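Local coordinates for protein cellulase (Rhodothermus marinus, PDB 3B7M) that hydrolyses internal beta-1,4-glucosidic linkages of cellulose, acting as an endoglucanase of glycosyl hydrolase family 12, at residues A[68-72]-A[73-77]; A[147-151]-A[152-156]. All coordinates share one frame; numbering follows the deposited sequence.

Contact 1 of 2, residues A[68-72]-A[73-77]; sequences QPRRV and QELSD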
ATOM      1  N   GLN A  68      -3.547  -0.046 -18.958  1.00 32.98           N
ATOM      2  CA  GLN A  68      -4.731  -0.547 -19.678  1.00 34.75           C
ATOM      3  C   GLN A  68      -5.488  -1.547 -18.800  1.00 34.71           C
ATOM      4  O   GLN A  68      -4.863  -2.349 -18.115  1.00 34.44           O
ATOM      5  CB  GLN A  68      -4.328  -1.181 -21.016  1.00 34.66           C
ATOM      6  CG  GLN A  68      -3.766  -0.170 -22.044  1.00 36.72           C
ATOM      7  CD  GLN A  68      -3.659  -0.721 -23.479  1.00 37.31           C
ATOM      8  OE1 GLN A  68      -4.001  -1.881 -23.756  1.00 41.63           O
ATOM      9  NE2 GLN A  68      -3.187   0.125 -24.399  1.00 39.99           N
ATOM     10  N   PRO A  69      -6.840  -1.510 -18.823  1.00 35.28           N
ATOM     11  CA  PRO A  69      -7.660  -2.323 -17.906  1.00 35.18           C
ATOM     12  C   PRO A  69      -7.287  -3.791 -17.963  1.00 35.02           C
ATOM     13  O   PRO A  69      -7.103  -4.326 -19.057  1.00 35.81           O
ATOM     14  CB  PRO A  69      -9.081  -2.139 -18.452  1.00 35.57           C
ATOM     15  CG  PRO A  69      -9.058  -0.804 -19.139  1.00 35.73           C
ATOM     16  CD  PRO A  69      -7.678  -0.708 -19.742  1.00 35.66           C
ATOM     17  N   ARG A  70      -7.155  -4.445 -16.814  1.00 34.40           N
ATOM     18  CA  ARG A  70      -6.790  -5.855 -16.817  1.00 34.06           C
ATOM     19  C   ARG A  70      -7.451  -6.627 -15.688  1.00 33.07           C
ATOM     20  O   ARG A  70      -7.327  -6.274 -14.514  1.00 32.33           O
ATOM     21  CB  ARG A  70      -5.263  -6.037 -16.819  1.00 34.80           C
ATOM     22  CG  ARG A  70      -4.793  -7.228 -17.659  1.00 37.69           C
ATOM     23  CD  ARG A  70      -3.506  -6.931 -18.444  1.00 43.26           C
ATOM     24  NE  ARG A  70      -3.743  -6.069 -19.611  1.00 47.01           N
ATOM     25  CZ  ARG A  70      -2.857  -5.826 -20.585  1.00 48.66           C
ATOM     26  NH1 ARG A  70      -1.647  -6.382 -20.564  1.00 49.09           N
ATOM     27  NH2 ARG A  70      -3.186  -5.021 -21.592  1.00 48.93           N
ATOM     28  N   ARG A  71      -8.174  -7.677 -16.073  1.00 32.13           N
ATOM     29  CA  ARG A  71      -8.861  -8.551 -15.130  1.00 31.62           C
ATOM     30  C   ARG A  71      -7.863  -9.449 -14.405  1.00 31.09           C
ATOM     31  O   ARG A  71      -6.834  -9.825 -14.972  1.00 30.35           O
ATOM     32  CB  ARG A  71      -9.913  -9.394 -15.848  1.00 31.57           C
ATOM     33  CG  ARG A  71     -11.125  -8.608 -16.295  1.00 31.86           C
ATOM     34  CD  ARG A  71     -12.200  -9.514 -16.853  1.00 34.67           C
ATOM     35  NE  ARG A  71     -13.521  -8.903 -16.724  1.00 36.40           N
ATOM     36  CZ  ARG A  71     -14.253  -8.468 -17.743  1.00 37.33           C
ATOM     37  NH1 ARG A  71     -13.814  -8.590 -18.985  1.00 38.67           N
ATOM     38  NH2 ARG A  71     -15.438  -7.922 -17.519  1.00 38.47           N
ATOM     39  N   VAL A  72      -8.176  -9.792 -13.158  1.00 31.00           N
ATOM     40  CA  VAL A  72      -7.297 -10.639 -12.348  1.00 31.23           C
ATOM     41  C   VAL A  72      -6.995 -11.943 -13.091  1.00 31.63           C
ATOM     42  O   VAL A  72      -5.845 -12.368 -13.164  1.00 31.33           O
ATOM     43  CB  VAL A  72      -7.891 -10.900 -10.948  1.00 31.31           C
ATOM     44  CG1 VAL A  72      -7.125 -11.990 -10.221  1.00 30.91           C
ATOM     45  CG2 VAL A  72      -7.891  -9.611 -10.132  1.00 30.64           C
ATOM     46  N   GLN A  73      -8.024 -12.532 -13.694  1.00 32.24           N
ATOM     47  CA  GLN A  73      -7.869 -13.757 -14.480  1.00 33.30           C
ATOM     48  C   GLN A  73      -6.970 -13.614 -15.718  1.00 32.93           C
ATOM     49  O   GLN A  73      -6.546 -14.608 -16.283  1.00 32.70           O
ATOM     50  CB  GLN A  73      -9.244 -14.307 -14.885  1.00 33.62           C
ATOM     51  CG  GLN A  73     -10.001 -13.459 -15.910  1.00 34.29           C
ATOM     52  CD  GLN A  73     -11.461 -13.868 -16.052  1.00 34.83           C
ATOM     53  OE1 GLN A  73     -12.131 -13.461 -16.999  1.00 38.76           O
ATOM     54  NE2 GLN A  73     -11.959 -14.674 -15.115  1.00 36.47           N
ATOM     55  N   GLU A  74      -6.688 -12.382 -16.132  1.00 32.96           N
ATOM     56  CA  GLU A  74      -5.845 -12.148 -17.306  1.00 33.12           C
ATOM     57  C   GLU A  74      -4.370 -11.966 -16.969  1.00 32.70           C
ATOM     58  O   GLU A  74      -3.535 -11.921 -17.868  1.00 32.87           O
ATOM     59  CB  GLU A  74      -6.303 -10.908 -18.055  1.00 33.47           C
ATOM     60  CG  GLU A  74      -7.605 -11.031 -18.813  1.00 35.96           C
ATOM     61  CD  GLU A  74      -7.870  -9.770 -19.616  1.00 39.73           C
ATOM     62  OE1 GLU A  74      -8.075  -8.695 -18.995  1.00 37.86           O
ATOM     63  OE2 GLU A  74      -7.842  -9.853 -20.868  1.00 42.29           O
ATOM     64  N   LEU A  75      -4.054 -11.838 -15.683  1.00 32.16           N
ATOM     65  CA  LEU A  75      -2.678 -11.588 -15.248  1.00 31.62           C
ATOM     66  C   LEU A  75      -1.837 -12.856 -15.278  1.00 31.37           C
ATOM     67  O   LEU A  75      -2.314 -13.928 -14.916  1.00 31.31           O
ATOM     68  CB  LEU A  75      -2.653 -11.028 -13.826  1.00 31.47           C
ATOM     69  CG  LEU A  75      -3.391  -9.735 -13.520  1.00 30.99           C
ATOM     70  CD1 LEU A  75      -3.535  -9.607 -12.015  1.00 31.03           C
ATOM     71  CD2 LEU A  75      -2.654  -8.555 -14.108  1.00 29.63           C
ATOM     72  N   SER A  76      -0.581 -12.725 -15.690  1.00 31.06           N
ATOM     73  CA  SER A  76       0.334 -13.856 -15.642  1.00 31.06           C
ATOM     74  C   SER A  76       1.434 -13.634 -14.611  1.00 30.34           C
ATOM     75  O   SER A  76       1.845 -14.576 -13.941  1.00 30.58           O
ATOM     76  CB  SER A  76       0.916 -14.167 -17.030  1.00 31.40           C
ATOM     77  OG  SER A  76       1.616 -13.053 -17.558  1.00 33.25           O
ATOM     78  N   ASP A  77       1.882 -12.392 -14.457  1.00 29.29           N
ATOM     79  CA  ASP A  77       2.995 -12.091 -13.555  1.00 28.62           C
ATOM     80  C   ASP A  77       2.857 -10.696 -12.955  1.00 27.23           C
ATOM     81  O   ASP A  77       2.699  -9.722 -13.685  1.00 27.23           O
ATOM     82  CB  ASP A  77       4.324 -12.206 -14.319  1.00 28.95           C
ATOM     83  CG  ASP A  77       5.540 -12.239 -13.397  1.00 31.87           C
ATOM     84  OD1 ASP A  77       5.502 -12.924 -12.345  1.00 33.59           O
ATOM     85  OD2 ASP A  77       6.555 -11.583 -13.739  1.00 35.86           O
TER
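E74 folds its carboxylate back onto the backbone of R71, where R71 N donates to E74 OE1 at 3.1 Å. The bond is nearly straight (165°) and uses the anti lone pair of OE1, the one facing away from the other oxygen. With CG beside its own backbone N (chi1 -72°), the extended glutamate chain carries its carboxylate back three residues to R71 N.

Two backbone bonds of i to i+3 spacing run alongside. E74 N donates to R71 O at 2.8 Å, and L75 N to V72 O at 3.1 Å. They define a short 3-10 turn through 72-74 in the connection from strand 61-65 to strand 78-85 of the beta-jelly-roll; beyond it, S76 and D77 both face Q216 in a classic beta bulge.

The other contacts are van der Waals touches, largely of side-chain carbons. R70 CG lies 4.0 Å from E74 CB, the two side chains crossing at about a right angle. R71 and Q73 run side by side, R71 CB 4.1 Å from Q73 CG. The polar end of R71 turns elsewhere, NE bonding to E187 O. The buried places go to apolar V72 and L75, the exposed ones to polar Q73 and E74; L75 CD1 lies 3.9 Å from V72 CA, and L75 also packs on L190.

Contact 2 of 2, residues A[147-151]-A[152-156]; sequences ADNGA and MNVIS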
ATOM      1  N   ALA A 147     -11.843  -7.993   6.538  1.00 28.64           N
ATOM      2  CA  ALA A 147     -12.925  -7.099   6.930  1.00 30.48           C
ATOM      3  C   ALA A 147     -13.946  -7.020   5.815  1.00 32.19           C
ATOM      4  O   ALA A 147     -13.605  -6.765   4.647  1.00 31.23           O
ATOM      5  CB  ALA A 147     -12.395  -5.713   7.240  1.00 30.44           C
ATOM      6  N   ASP A 148     -15.197  -7.267   6.181  1.00 34.81           N
ATOM      7  CA  ASP A 148     -16.308  -7.022   5.285  1.00 37.92           C
ATOM      8  C   ASP A 148     -17.140  -5.907   5.889  1.00 39.37           C
ATOM      9  O   ASP A 148     -18.247  -6.141   6.387  1.00 39.91           O
ATOM     10  CB  ASP A 148     -17.156  -8.282   5.096  1.00 38.49           C
ATOM     11  CG  ASP A 148     -18.109  -8.174   3.906  1.00 41.01           C
ATOM     12  OD1 ASP A 148     -18.609  -7.053   3.618  1.00 41.47           O
ATOM     13  OD2 ASP A 148     -18.353  -9.222   3.252  1.00 43.55           O
ATOM     14  N   ASN A 149     -16.601  -4.694   5.846  1.00 41.27           N
ATOM     15  CA  ASN A 149     -17.289  -3.537   6.421  1.00 43.11           C
ATOM     16  C   ASN A 149     -18.629  -3.253   5.745  1.00 43.27           C
ATOM     17  O   ASN A 149     -19.663  -3.165   6.416  1.00 43.45           O
ATOM     18  CB  ASN A 149     -16.393  -2.292   6.411  1.00 43.79           C
ATOM     19  CG  ASN A 149     -15.683  -2.077   5.076  1.00 46.07           C
ATOM     20  OD1 ASN A 149     -16.311  -1.724   4.063  1.00 48.13           O
ATOM     21  ND2 ASN A 149     -14.357  -2.258   5.079  1.00 46.73           N
ATOM     22  N   GLY A 150     -18.597  -3.123   4.421  1.00 43.22           N
ATOM     23  CA  GLY A 150     -19.801  -2.945   3.632  1.00 42.84           C
ATOM     24  C   GLY A 150     -19.494  -2.875   2.153  1.00 42.44           C
ATOM     25  O   GLY A 150     -19.521  -3.896   1.452  1.00 42.79           O
ATOM     26  N   ALA A 151     -19.190  -1.665   1.691  1.00 41.64           N
ATOM     27  CA  ALA A 151     -18.962  -1.390   0.281  1.00 40.81           C
ATOM     28  C   ALA A 151     -17.714  -2.081  -0.256  1.00 40.44           C
ATOM     29  O   ALA A 151     -17.640  -2.380  -1.446  1.00 40.75           O
ATOM     30  CB  ALA A 151     -18.877   0.111   0.051  1.00 40.58           C
ATOM     31  N   MET A 152     -16.755  -2.352   0.631  1.00 39.59           N
ATOM     32  CA  MET A 152     -15.418  -2.790   0.239  1.00 38.81           C
ATOM     33  C   MET A 152     -14.822  -3.822   1.193  1.00 36.90           C
ATOM     34  O   MET A 152     -14.744  -3.580   2.402  1.00 36.96           O
ATOM     35  CB  MET A 152     -14.485  -1.575   0.189  1.00 38.85           C
ATOM     36  CG  MET A 152     -13.243  -1.786  -0.674  1.00 40.57           C
ATOM     37  SD  MET A 152     -12.169  -0.344  -0.730  1.00 41.49           S
ATOM     38  CE  MET A 152     -13.357   1.007  -0.819  1.00 43.50           C
ATOM     39  N   ASN A 153     -14.402  -4.963   0.644  1.00 34.53           N
ATOM     40  CA  ASN A 153     -13.565  -5.927   1.367  1.00 32.52           C
ATOM     41  C   ASN A 153     -12.147  -5.386   1.564  1.00 30.33           C
ATOM     42  O   ASN A 153     -11.548  -4.868   0.625  1.00 29.69           O
ATOM     43  CB  ASN A 153     -13.429  -7.247   0.594  1.00 32.79           C
ATOM     44  CG  ASN A 153     -14.751  -7.931   0.333  1.00 34.67           C
ATOM     45  OD1 ASN A 153     -15.797  -7.556   0.884  1.00 37.39           O
ATOM     46  ND2 ASN A 153     -14.710  -8.959  -0.517  1.00 34.40           N
ATOM     47  N   VAL A 154     -11.615  -5.526   2.778  1.00 27.82           N
ATOM     48  CA  VAL A 154     -10.199  -5.284   3.039  1.00 25.56           C
ATOM     49  C   VAL A 154      -9.533  -6.593   3.464  1.00 23.98           C
ATOM     50  O   VAL A 154      -9.930  -7.200   4.460  1.00 23.07           O
ATOM     51  CB  VAL A 154      -9.950  -4.220   4.151  1.00 25.61           C
ATOM     52  CG1 VAL A 154      -8.466  -3.841   4.195  1.00 24.28           C
ATOM     53  CG2 VAL A 154     -10.820  -2.976   3.942  1.00 26.50           C
ATOM     54  N   ILE A 155      -8.533  -7.017   2.693  1.00 22.49           N
ATOM     55  CA  ILE A 155      -7.749  -8.215   2.993  1.00 21.29           C
ATOM     56  C   ILE A 155      -6.333  -7.752   3.282  1.00 20.84           C
ATOM     57  O   ILE A 155      -5.724  -7.071   2.448  1.00 21.40           O
ATOM     58  CB  ILE A 155      -7.735  -9.244   1.812  1.00 21.84           C
ATOM     59  CG1 ILE A 155      -9.137  -9.444   1.215  1.00 21.41           C
ATOM     60  CG2 ILE A 155      -7.137 -10.599   2.252  1.00 20.37           C
ATOM     61  CD1 ILE A 155      -9.335  -8.819  -0.175  1.00 21.71           C
ATOM     62  N   SER A 156      -5.820  -8.083   4.467  1.00 19.59           N
ATOM     63  CA  SER A 156      -4.469  -7.691   4.862  1.00 18.31           C
ATOM     64  C   SER A 156      -3.618  -8.903   5.185  1.00 18.07           C
ATOM     65  O   SER A 156      -4.044  -9.780   5.937  1.00 18.01           O
ATOM     66  CB  SER A 156      -4.496  -6.777   6.084  1.00 18.24           C
ATOM     67  OG  SER A 156      -5.320  -5.643   5.883  1.00 17.96           O
TER
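A147 and V154 face each other as an antiparallel hydrogen-bonded pair near the end of the hairpin formed by strands 140-148 and 152-159. Each satisfies the other's backbone: A147 N donates to V154 O at 2.9 Å, and V154 N returns a bond to A147 O at 3.0 Å. A147 O also receives a CA-H...O contact from N153 CA at 3.4 Å. A147 CB and V154 CB make an apolar contact at 4.2 Å; both residues suit their buried face, where A147 also touches I128.

On the opposite face D148 and N153 lie side by side, their carboxylate and amide planes steeply inclined. N153 OD1 stands 3.9 Å from D148 CG, while N153 ND2 is taken by Y183 O.

Round the turn, N149 places CG between its backbone N and carbonyl carbon, which curls the amide back over the loop. Its OD1 accepts a weak bond from G150 N, bent to 125°. N149 ND2 lies 3.0 Å from M152 O and 3.8 Å from V154 CG2. G150 has phi -178° and psi -87°, a shape glycine takes far more easily than residues with a CB. N153 makes backbone hydrogen bonds with D112 and E114 of the parallel strand 112-122. The chemistry implies a hairpin end held mostly by main-chain bonds, A147-V154 on one edge of 152-156 and strand 112-122 on the other.

In the fold
From the N terminus, contact 1 comes first, in the connection that leaves strand 61-65 of the mixed sheet and enters strand 78-85 of the six-stranded antiparallel sheet, so its turn lies on a passage between the two sheets of the jelly roll. Contact 2 follows much later and closes the hairpin of strands 140-148 and 152-159, within the mixed sheet. The two lie in series, neither nested nor crossed, with centres about 22 Å apart and no touch between them. Both nevertheless meet the stretch joining helix 171-181 to strand 189-199: residues 68-77 bond to P186, E187 and W188, and residues 147-156 to Y183.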